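Local coordinates for aminoglycoside 6-adenylyltransferase (Bacillus subtilis, PDB 2PBE), which inactivates streptomycin by transferring the nucleotidyl group of ATP or GTP to its O-6 position, so conferring bacterial resistance to the drug, at residues A[47-52]-A[102-107]; A[142-147]-A[210-215]; A[149-154]-A[263-268]. All coordinates share one frame; numbering follows the deposited sequence.

Contact 1. Residues A[47-52]-A[102-107]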
# COMPACT_ATOMS: atom_id res chain seq x y z
N ILE A 47 8.83 12.23 -8.25
CA ILE A 47 7.71 12.32 -7.34
C ILE A 47 6.95 13.63 -7.49
O ILE A 47 7.53 14.66 -7.80
CB ILE A 47 8.21 12.24 -5.89
CG1 ILE A 47 9.16 11.04 -5.75
CG2 ILE A 47 7.04 12.13 -4.93
CD1 ILE A 47 8.53 9.67 -6.03
N SER A 48 5.64 13.57 -7.26
CA SER A 48 4.79 14.76 -7.34
C SER A 48 3.86 14.76 -6.14
O SER A 48 3.13 13.78 -5.90
CB SER A 48 3.94 14.76 -8.61
OG SER A 48 4.71 14.91 -9.77
N TYR A 49 3.87 15.85 -5.38
CA TYR A 49 2.99 16.01 -4.23
C TYR A 49 1.94 17.06 -4.56
O TYR A 49 2.28 18.20 -4.87
CB TYR A 49 3.75 16.51 -3.00
CG TYR A 49 4.77 15.58 -2.37
CD1 TYR A 49 4.55 14.18 -2.30
CD2 TYR A 49 5.91 16.12 -1.72
CE1 TYR A 49 5.44 13.33 -1.59
CE2 TYR A 49 6.81 15.29 -1.00
CZ TYR A 49 6.57 13.90 -0.93
OH TYR A 49 7.44 13.09 -0.21
N PHE A 50 0.67 16.68 -4.51
CA PHE A 50 -0.40 17.65 -4.77
C PHE A 50 -0.71 18.19 -3.40
O PHE A 50 -1.12 17.43 -2.52
CB PHE A 50 -1.60 16.96 -5.40
CG PHE A 50 -1.39 16.57 -6.81
CD1 PHE A 50 -1.89 17.36 -7.85
CD2 PHE A 50 -0.61 15.45 -7.13
CE1 PHE A 50 -1.61 17.05 -9.21
CE2 PHE A 50 -0.31 15.11 -8.48
CZ PHE A 50 -0.82 15.92 -9.53
N VAL A 51 -0.51 19.48 -3.23
CA VAL A 51 -0.69 20.11 -1.94
C VAL A 51 -1.76 21.19 -1.87
O VAL A 51 -2.26 21.66 -2.89
CB VAL A 51 0.66 20.70 -1.47
CG1 VAL A 51 1.74 19.66 -1.62
CG2 VAL A 51 1.02 21.94 -2.29
N THR A 52 -2.08 21.60 -0.66
CA THR A 52 -3.08 22.64 -0.46
C THR A 52 -2.44 24.02 -0.63
O THR A 52 -2.93 24.84 -1.42
CB THR A 52 -3.71 22.53 0.95
OG1 THR A 52 -2.67 22.48 1.93
CG2 THR A 52 -4.58 21.30 1.05
N LEU A 102 16.62 12.92 -7.02
CA LEU A 102 15.18 13.05 -6.93
C LEU A 102 14.74 14.26 -7.73
O LEU A 102 15.48 15.22 -7.88
CB LEU A 102 14.75 13.20 -5.46
CG LEU A 102 13.29 13.64 -5.23
CD1 LEU A 102 12.33 12.52 -5.64
CD2 LEU A 102 13.10 14.01 -3.80
N ASP A 103 13.51 14.17 -8.24
CA ASP A 103 12.88 15.25 -8.97
C ASP A 103 11.50 15.34 -8.33
O ASP A 103 10.63 14.51 -8.58
CB ASP A 103 12.77 14.87 -10.44
CG ASP A 103 13.38 15.91 -11.35
OD1 ASP A 103 12.90 17.07 -11.32
OD2 ASP A 103 14.34 15.58 -12.09
N LEU A 104 11.30 16.34 -7.48
CA LEU A 104 10.03 16.53 -6.77
C LEU A 104 9.26 17.74 -7.25
O LEU A 104 9.78 18.84 -7.26
CB LEU A 104 10.32 16.68 -5.28
CG LEU A 104 9.15 16.82 -4.31
CD1 LEU A 104 8.45 15.47 -4.16
CD2 LEU A 104 9.67 17.27 -2.97
N THR A 105 8.01 17.54 -7.64
CA THR A 105 7.19 18.65 -8.10
C THR A 105 6.06 18.88 -7.12
O THR A 105 5.48 17.92 -6.62
CB THR A 105 6.60 18.39 -9.49
OG1 THR A 105 7.65 18.09 -10.40
CG2 THR A 105 5.83 19.61 -9.99
N LEU A 106 5.76 20.14 -6.85
CA LEU A 106 4.67 20.51 -5.94
C LEU A 106 3.56 21.15 -6.79
O LEU A 106 3.65 22.31 -7.21
CB LEU A 106 5.14 21.50 -4.86
CG LEU A 106 6.25 21.06 -3.90
CD1 LEU A 106 6.51 22.17 -2.88
CD2 LEU A 106 5.88 19.78 -3.18
N ILE A 107 2.53 20.37 -7.06
CA ILE A 107 1.40 20.82 -7.86
C ILE A 107 0.23 21.21 -6.97
O ILE A 107 -0.06 20.53 -5.99
CB ILE A 107 0.96 19.68 -8.79
CG1 ILE A 107 2.17 19.16 -9.58
CG2 ILE A 107 -0.16 20.16 -9.71
CD1 ILE A 107 1.88 17.92 -10.39
O HOH W 1 8.46 15.57 -10.27

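Contact 2. Residues A[142-147]-A[210-215]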
# COMPACT_ATOMS: atom_id res chain seq x y z
N ARG A 142 -3.94 -2.26 -10.65
CA ARG A 142 -5.16 -2.31 -9.85
C ARG A 142 -5.02 -3.44 -8.81
O ARG A 142 -5.74 -3.49 -7.81
CB ARG A 142 -6.38 -2.54 -10.75
N GLN A 143 -4.06 -4.33 -9.06
CA GLN A 143 -3.78 -5.45 -8.17
C GLN A 143 -3.40 -4.95 -6.78
O GLN A 143 -3.77 -5.54 -5.76
CB GLN A 143 -2.62 -6.25 -8.76
CG GLN A 143 -2.21 -7.44 -7.94
CD GLN A 143 -0.85 -7.98 -8.35
OE1 GLN A 143 -0.39 -8.98 -7.79
NE2 GLN A 143 -0.20 -7.32 -9.31
N TYR A 144 -2.67 -3.84 -6.76
CA TYR A 144 -2.20 -3.26 -5.51
C TYR A 144 -3.03 -2.08 -5.01
O TYR A 144 -2.81 -1.60 -3.90
CB TYR A 144 -0.75 -2.81 -5.67
CG TYR A 144 0.19 -3.89 -6.11
CD1 TYR A 144 0.51 -4.98 -5.26
CD2 TYR A 144 0.80 -3.84 -7.39
CE1 TYR A 144 1.42 -6.01 -5.67
CE2 TYR A 144 1.72 -4.86 -7.82
CZ TYR A 144 2.03 -5.94 -6.94
OH TYR A 144 2.92 -6.91 -7.33
N TRP A 145 -4.00 -1.64 -5.80
CA TRP A 145 -4.80 -0.49 -5.39
C TRP A 145 -5.77 -0.78 -4.25
O TRP A 145 -6.52 -1.75 -4.29
CB TRP A 145 -5.58 0.09 -6.57
CG TRP A 145 -6.08 1.48 -6.27
CD1 TRP A 145 -7.38 1.89 -6.24
CD2 TRP A 145 -5.29 2.62 -5.93
NE1 TRP A 145 -7.46 3.23 -5.91
CE2 TRP A 145 -6.19 3.71 -5.72
CE3 TRP A 145 -3.90 2.85 -5.79
CZ2 TRP A 145 -5.75 5.01 -5.36
CZ3 TRP A 145 -3.45 4.15 -5.44
CH2 TRP A 145 -4.40 5.21 -5.23
N ILE A 146 -5.74 0.08 -3.23
CA ILE A 146 -6.61 -0.06 -2.07
C ILE A 146 -7.47 1.19 -1.88
O ILE A 146 -6.97 2.30 -1.99
CB ILE A 146 -5.76 -0.34 -0.79
CG1 ILE A 146 -5.21 -1.77 -0.82
CG2 ILE A 146 -6.59 -0.06 0.49
CD1 ILE A 146 -6.28 -2.86 -0.78
N LYS A 147 -8.75 0.98 -1.61
CA LYS A 147 -9.72 2.05 -1.36
C LYS A 147 -10.94 1.38 -0.75
O LYS A 147 -11.06 0.16 -0.82
CB LYS A 147 -10.09 2.76 -2.65
CG LYS A 147 -10.47 1.86 -3.80
CD LYS A 147 -11.22 2.61 -4.88
CE LYS A 147 -12.66 2.88 -4.45
NZ LYS A 147 -13.40 1.60 -4.19
N MSE A 210 -0.17 -0.64 -2.43
CA MSE A 210 0.59 -1.49 -1.52
C MSE A 210 1.98 -1.59 -2.10
O MSE A 210 2.93 -1.97 -1.41
CB MSE A 210 -0.07 -2.86 -1.40
CG MSE A 210 -1.46 -2.82 -0.78
SE MSE A 210 -2.39 -4.55 -0.69
CE MSE A 210 -1.71 -5.20 0.96
N GLY A 211 2.10 -1.19 -3.36
CA GLY A 211 3.37 -1.22 -4.05
C GLY A 211 3.71 -2.58 -4.62
O GLY A 211 3.14 -3.59 -4.20
N LYS A 212 4.64 -2.60 -5.57
CA LYS A 212 5.08 -3.84 -6.20
C LYS A 212 5.47 -4.81 -5.07
O LYS A 212 6.39 -4.55 -4.29
CB LYS A 212 6.30 -3.57 -7.10
CG LYS A 212 6.60 -4.70 -8.08
CD LYS A 212 5.48 -4.84 -9.11
CE LYS A 212 5.48 -6.21 -9.78
NZ LYS A 212 4.23 -6.40 -10.59
N ASN A 213 4.72 -5.91 -4.98
CA ASN A 213 4.93 -6.93 -3.94
C ASN A 213 4.69 -6.43 -2.53
O ASN A 213 5.43 -6.77 -1.60
CB ASN A 213 6.32 -7.56 -4.04
CG ASN A 213 6.39 -8.63 -5.11
OD1 ASN A 213 6.60 -8.34 -6.29
ND2 ASN A 213 6.18 -9.89 -4.71
N TYR A 214 3.64 -5.62 -2.37
CA TYR A 214 3.21 -5.10 -1.07
C TYR A 214 4.32 -4.43 -0.26
O TYR A 214 4.28 -4.41 0.97
CB TYR A 214 2.58 -6.27 -0.26
CG TYR A 214 1.82 -7.27 -1.14
CD1 TYR A 214 0.55 -6.94 -1.69
CD2 TYR A 214 2.41 -8.51 -1.51
CE1 TYR A 214 -0.11 -7.82 -2.61
CE2 TYR A 214 1.77 -9.40 -2.44
CZ TYR A 214 0.50 -9.04 -2.99
OH TYR A 214 -0.11 -9.87 -3.91
N LYS A 215 5.30 -3.85 -0.96
CA LYS A 215 6.44 -3.19 -0.32
C LYS A 215 6.11 -2.00 0.60
O LYS A 215 6.93 -1.64 1.44
CB LYS A 215 7.46 -2.76 -1.39
CG LYS A 215 6.92 -1.80 -2.46
CD LYS A 215 7.74 -1.89 -3.75
CE LYS A 215 9.00 -1.05 -3.72
NZ LYS A 215 8.68 0.38 -3.97

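Contact 3. Residues A[149-154]-A[263-268]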
# COMPACT_ATOMS: atom_id res chain seq x y z
N PRO A 149 -13.87 -0.66 0.08
CA PRO A 149 -14.51 -1.66 -0.77
C PRO A 149 -16.00 -1.46 -0.87
O PRO A 149 -16.61 -0.87 0.02
CB PRO A 149 -14.16 -2.97 -0.08
CG PRO A 149 -14.16 -2.59 1.36
CD PRO A 149 -13.42 -1.27 1.35
N THR A 150 -16.56 -1.93 -1.98
CA THR A 150 -18.00 -1.88 -2.17
C THR A 150 -18.41 -3.22 -1.57
O THR A 150 -17.55 -4.08 -1.32
CB THR A 150 -18.36 -1.84 -3.66
OG1 THR A 150 -17.87 -3.02 -4.30
CG2 THR A 150 -17.74 -0.64 -4.31
N ALA A 151 -19.71 -3.40 -1.31
CA ALA A 151 -20.19 -4.65 -0.73
C ALA A 151 -19.71 -5.85 -1.54
O ALA A 151 -19.30 -6.89 -0.99
CB ALA A 151 -21.71 -4.63 -0.67
N ARG A 152 -19.73 -5.68 -2.85
CA ARG A 152 -19.32 -6.73 -3.76
C ARG A 152 -17.81 -7.00 -3.72
O ARG A 152 -17.38 -8.15 -3.66
CB ARG A 152 -19.74 -6.36 -5.17
CG ARG A 152 -19.41 -7.38 -6.20
CD ARG A 152 -20.08 -7.03 -7.50
NE ARG A 152 -19.80 -8.06 -8.49
CZ ARG A 152 -20.18 -8.00 -9.76
NH1 ARG A 152 -20.88 -6.95 -10.20
NH2 ARG A 152 -19.85 -8.98 -10.59
N GLU A 153 -17.01 -5.94 -3.76
CA GLU A 153 -15.58 -6.12 -3.72
C GLU A 153 -15.23 -6.82 -2.42
O GLU A 153 -14.37 -7.70 -2.39
CB GLU A 153 -14.86 -4.78 -3.80
CG GLU A 153 -14.83 -4.19 -5.19
CD GLU A 153 -14.34 -2.76 -5.21
OE1 GLU A 153 -13.94 -2.30 -6.30
OE2 GLU A 153 -14.36 -2.11 -4.16
N PHE A 154 -15.93 -6.44 -1.36
CA PHE A 154 -15.69 -7.02 -0.05
C PHE A 154 -15.92 -8.53 -0.11
O PHE A 154 -15.06 -9.33 0.26
CB PHE A 154 -16.63 -6.40 0.98
CG PHE A 154 -16.60 -7.08 2.32
CD1 PHE A 154 -15.50 -6.91 3.19
CD2 PHE A 154 -17.63 -7.96 2.70
CE1 PHE A 154 -15.44 -7.61 4.43
CE2 PHE A 154 -17.58 -8.66 3.93
CZ PHE A 154 -16.48 -8.48 4.80
N LEU A 263 -18.71 -1.03 7.59
CA LEU A 263 -19.37 -0.55 6.38
C LEU A 263 -20.79 -1.09 6.30
O LEU A 263 -21.54 -0.73 5.39
CB LEU A 263 -18.58 -0.95 5.13
CG LEU A 263 -17.10 -0.52 5.19
CD1 LEU A 263 -16.31 -1.23 4.12
CD2 LEU A 263 -16.98 1.00 5.04
N ALA A 264 -21.15 -1.94 7.24
CA ALA A 264 -22.48 -2.51 7.29
C ALA A 264 -22.70 -3.46 6.10
O ALA A 264 -23.76 -3.46 5.47
CB ALA A 264 -23.55 -1.39 7.31
N TYR A 265 -21.69 -4.26 5.78
CA TYR A 265 -21.82 -5.22 4.70
C TYR A 265 -22.10 -6.58 5.33
O TYR A 265 -21.72 -6.81 6.48
CB TYR A 265 -20.53 -5.30 3.87
CG TYR A 265 -20.19 -4.04 3.08
CD1 TYR A 265 -21.20 -3.12 2.68
CD2 TYR A 265 -18.85 -3.78 2.70
CE1 TYR A 265 -20.88 -1.97 1.92
CE2 TYR A 265 -18.52 -2.63 1.94
CZ TYR A 265 -19.53 -1.73 1.55
OH TYR A 265 -19.21 -0.61 0.83
N LYS A 266 -22.75 -7.47 4.58
CA LYS A 266 -23.05 -8.80 5.11
C LYS A 266 -21.77 -9.61 5.29
O LYS A 266 -20.93 -9.69 4.39
CB LYS A 266 -23.99 -9.56 4.17
CG LYS A 266 -24.37 -10.96 4.68
CD LYS A 266 -25.38 -11.69 3.79
CE LYS A 266 -24.75 -12.22 2.50
NZ LYS A 266 -25.70 -13.04 1.72
N TYR A 267 -21.61 -10.21 6.47
CA TYR A 267 -20.45 -11.05 6.72
C TYR A 267 -20.75 -12.35 5.97
O TYR A 267 -21.80 -12.96 6.16
CB TYR A 267 -20.30 -11.33 8.21
CG TYR A 267 -19.04 -12.09 8.51
CD1 TYR A 267 -17.77 -11.47 8.41
CD2 TYR A 267 -19.10 -13.47 8.85
CE1 TYR A 267 -16.57 -12.21 8.63
CE2 TYR A 267 -17.92 -14.22 9.08
CZ TYR A 267 -16.66 -13.59 8.96
OH TYR A 267 -15.52 -14.33 9.13
N PRO A 268 -19.84 -12.79 5.09
CA PRO A 268 -20.09 -14.03 4.35
C PRO A 268 -20.14 -15.27 5.22
O PRO A 268 -19.82 -15.22 6.40
CB PRO A 268 -18.93 -14.08 3.38
CG PRO A 268 -18.53 -12.65 3.23
CD PRO A 268 -18.61 -12.14 4.63

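Contact 1. Residues A[47-52]-A[102-107]
Strands 45-51 and 101-108 are parallel neighbours in the mixed sheet of the nucleotidyltransferase fold, and Ile-47 to Val-51 meet Leu-102 to Ile-107 along it. Their axes come within 4.7 Å and diverge by 20°. Ile-47 faces Leu-104, Ser-48 Thr-105, Tyr-49 Leu-106 and Phe-50 Ile-107. Five backbone hydrogen bonds join the strands: Ile-47 N to Asp-103 O, Thr-105 N to Ile-47 O, Tyr-49 N to Thr-105 O (2.9 Å), Ile-107 N to Tyr-49 O and Val-51 N to Ile-107 O. A water on the face that bears Ser-48 and Thr-105 is hydrogen-bonded to Ile-47 O (2.8 Å) and to Thr-105 OG1 (2.7 Å).

On the face of the sheet that bears Ile-47, Tyr-49, Leu-104 and Leu-106, the packing is aliphatic against aromatic. Chi1 (-177°) sets Leu-104 CG anti to the backbone N, and chi2 (73°) then places CD1 over one face of the Tyr-49 ring, 3.8 Å from the centroid and shifted toward the rim, a CH-pi contact. Leu-106 CD2 reaches the edge of the same ring, while Ile-47 CG1 meets Leu-102 CD1 with the two side chains crossing at about a right angle. Helix 6-19 packs on this face, and Phe-13 O takes a hydrogen bond from Tyr-49 OH.

On the other face, Phe-50 and Ile-107 lie side by side and point the same way. Ile-107 CB sits over the Phe-50 ring, 4.1 Å from its centroid, and Ile-107 CD1 touches Phe-50 CZ at 3.5 Å. Tyr-115 meets the same ring edge-to-face. Asp-103, its carboxylate bridged to Lys-101, also lies on this side. This is the one parallel step in an otherwise antiparallel sheet, consistent with the mixed sheet of the nucleotidyltransferase fold.

Contact 2. Residues A[142-147]-A[210-215]
Tyr-144 meets Met-210 (selenomethionine) and Asn-213 through the two hydrogen bonds of this contact, one from its backbone and one at its phenol. Met-210 N gives to Tyr-144 O at 3.2 Å, coming in tilted 34° from the carbonyl plane. At the far end of the ring, Asn-213 N gives a straighter bond to Tyr-144 OH at 3.1 Å, so the residue as a whole, carbonyl at one end and phenol at the other, takes two backbone NH groups of the 210-215 loop. The ammonium of Lys-212 stands close by, its NZ 3.6 Å from Tyr-144 OH, and its positive charge could polarise the phenol.

The 210-215 loop reverses tightly here. Lys-212 and Asn-213 have backbone angles close to those of a type II turn, closed by a weak bond from Tyr-214 N to Gly-211 O. The loop follows strand 207-209, which pairs antiparallel with 145-146 at one border of the sheet; the Met-210 to Tyr-144 bond continues that pairing past Ile-146 and Phe-208.

Ring contacts come from both faces and the rim of Tyr-144. Chi1 (-56°) sets CG beside the backbone N and so starts the side chain toward the loop. The ring has Gly-211 O over one face, toward the rim, with Lys-212 CA in CH-pi contact on the same face, 4.1 Å from the centroid. Gln-143 CD lies over the opposite face. The edge of Tyr-144 is directed at the face of Tyr-214 in a T-shaped stack, centroids 5.5 Å apart and planes at 73°; CE1 of each ring makes the nearest approach.

Apolar contact is carried by Ile-146, whose CG1 packs obliquely on Met-210 CG at 3.9 Å. Leu-193 and Ala-197 of helix 177-204 back these two residues, touching Met-210 and Ile-146 respectively.

Contact 3. Residues A[149-154]-A[263-268]
Tyr-265 lays its ring against the first turn of helix 151-173. Its CB lies 4.1 Å from Phe-154 CD2; CG, anti to the carbonyl carbon (chi1 -67°), starts the ring across Ala-151. Farther out, CD2 touches Phe-154 CB at 3.8 Å and CD1 meets Ala-151 CB at 3.7 Å. Ala-151 CA stands over the centre of the ring, 3.5 Å from the centroid, in a CH-pi contact, and on the opposite face Leu-263 CB lies over the centre too, so the ring is sandwiched. CE2 and CZ run under Ala-151 N. At the tip, OH donates to Pro-149 O at 2.7 Å, in the carbonyl plane and on a lone pair.

Beside the ring, Leu-263 CD1 packs on Pro-149 CG, the side chains crossing at about a right angle. Phe-154 CE2 meets Pro-268 CD at 3.7 Å and has Lys-266 O at the edge of its ring. Two helix ends thus meet here: helix 151-173 begins with a capping box, Glu-153 N bonding to Thr-150 OG1 and Thr-150 N to Glu-153 OE2, while helix 238-263 closes with a Schellman motif, Ala-264 being its C-prime residue.

Overall arrangement
Contact 1 closes along the chain before contacts 2 and 3 open, and the segments of those two alternate. Contacts 1 and 2 both reach the mixed sheet, 1 among its inner strands and 2 at its 145-146 border; their centres are about 21 Å apart. Contact 3 lies where helix 151-173 starts and helix 238-263 ends, about 35 Å from contact 1 and about 20 Å from contact 2, centre to centre. Strand 145-146 is followed, after a short link, by helix 151-173, and contacts 2 and 3 touch where Lys-147 NZ lies 3.8 Å from Glu-153 OE2. The series thus runs from the nucleotidyltransferase sheet through its border to the helical C-terminal part of the enzyme.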